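Side-chain contact in transcriptional regulator, TetR family (PDB 3HE0), which probably binds cis-regulatory DNA through a predicted helix-turn-helix motif and acts as a transcription factor: residues R168-A171 against Y175-D178. Numbering follows the deposited sequence.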
# COMPACT_ATOMS: atom_id res chain seq x y z
N ARG A 168 -0.85 -8.46 0.83
CA ARG A 168 -0.81 -8.05 -0.58
C ARG A 168 0.27 -8.83 -1.31
O ARG A 168 0.01 -9.48 -2.30
CB ARG A 168 -0.53 -6.55 -0.66
CG ARG A 168 -1.08 -5.77 -1.86
CD ARG A 168 -1.07 -4.24 -1.53
NE ARG A 168 0.24 -3.81 -0.98
CZ ARG A 168 0.45 -2.95 0.04
NH1 ARG A 168 -0.55 -2.35 0.69
NH2 ARG A 168 1.70 -2.69 0.43
N LYS A 169 1.48 -8.79 -0.78
CA LYS A 169 2.60 -9.50 -1.39
C LYS A 169 2.47 -11.03 -1.33
O LYS A 169 3.05 -11.72 -2.18
CB LYS A 169 3.93 -9.03 -0.78
CG LYS A 169 4.35 -7.61 -1.25
CD LYS A 169 5.87 -7.37 -1.14
CE LYS A 169 6.29 -6.04 -1.80
NZ LYS A 169 6.16 -6.08 -3.29
N HIS A 170 1.72 -11.57 -0.36
CA HIS A 170 1.42 -13.02 -0.33
C HIS A 170 0.43 -13.39 -1.42
O HIS A 170 0.69 -14.31 -2.20
CB HIS A 170 0.87 -13.49 1.03
CG HIS A 170 0.50 -14.95 1.06
ND1 HIS A 170 -0.80 -15.39 0.90
CD2 HIS A 170 1.25 -16.06 1.22
CE1 HIS A 170 -0.83 -16.71 0.97
NE2 HIS A 170 0.41 -17.14 1.15
N ALA A 171 -0.70 -12.68 -1.47
CA ALA A 171 -1.74 -12.93 -2.48
C ALA A 171 -1.20 -12.80 -3.90
O ALA A 171 -1.71 -13.45 -4.81
CB ALA A 171 -2.91 -11.98 -2.28
N TYR A 175 5.85 -14.74 -1.71
CA TYR A 175 6.27 -15.79 -0.77
C TYR A 175 5.06 -16.61 -0.28
O TYR A 175 3.92 -16.11 -0.25
CB TYR A 175 6.98 -15.16 0.42
CG TYR A 175 6.07 -14.24 1.16
CD1 TYR A 175 5.26 -14.71 2.19
CD2 TYR A 175 5.99 -12.89 0.81
CE1 TYR A 175 4.40 -13.87 2.85
CE2 TYR A 175 5.13 -12.04 1.47
CZ TYR A 175 4.34 -12.52 2.49
OH TYR A 175 3.50 -11.66 3.15
N GLN A 176 5.31 -17.87 0.09
CA GLN A 176 4.30 -18.74 0.72
C GLN A 176 4.55 -18.78 2.23
O GLN A 176 5.69 -18.92 2.67
CB GLN A 176 4.34 -20.16 0.12
CG GLN A 176 3.55 -20.39 -1.20
CD GLN A 176 2.06 -20.65 -0.99
OE1 GLN A 176 1.30 -19.74 -0.65
NE2 GLN A 176 1.63 -21.89 -1.21
N LEU A 177 3.48 -18.66 3.01
CA LEU A 177 3.58 -18.58 4.46
C LEU A 177 2.75 -19.71 5.10
O LEU A 177 1.52 -19.70 4.97
CB LEU A 177 3.06 -17.21 4.92
CG LEU A 177 3.94 -16.38 5.85
CD1 LEU A 177 5.35 -16.23 5.29
CD2 LEU A 177 3.33 -15.00 6.05
N ASP A 178 3.42 -20.66 5.77
CA ASP A 178 2.71 -21.67 6.58
C ASP A 178 2.22 -21.09 7.93
O ASP A 178 2.59 -19.99 8.31
CB ASP A 178 3.54 -22.96 6.77
CG ASP A 178 4.70 -22.82 7.77
OD1 ASP A 178 4.81 -21.80 8.49
OD2 ASP A 178 5.52 -23.76 7.84
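Tyr175 folds its ring back over the last turn of helix 160-171, where it meets Lys169 and His170 at the helix end; it belongs to the loop that joins helix 160-171 to helix 179-193 in the all-helical C-terminal region of this TetR-family protein. Tyr175 CG sits between its own backbone N and carbonyl carbon (chi1 61°), which turns the phenol toward the helix. One face of the ring receives His170 CA, 4.1 Å above the plane and displaced toward the rim. At the phenol end, His170 CB lies 3.8 Å from Tyr175 OH, while Lys169 CB packs obliquely 3.9 Å from Tyr175 CE2, the rest of the lysine chain leading away. The hydroxyl also makes a weak hydrogen bond to Leu166 O, one turn back in helix 160-171.

The His170 ring points away from its own backbone N and reaches out to the returning loop. It is inclined to the Tyr175 ring, their centroids 5.8 Å apart. Leu177 N approaches the imidazole at its edge, and Trp96 of helix 84-97 touches Tyr175 and Leu177 as well as the His170 ring. The second subunit packs against this corner through Glu153 and Val154. Gln176 swings its amide back to His170, the two planes 24° apart. His170 NE2 donates a weak, bent hydrogen bond to Gln176 OE1 (3.3 Å, 128° at the hydrogen). Beside it, the ring carbon His170 CD2 comes within 3.0 Å of the backbone carbonyl oxygen Tyr175 O.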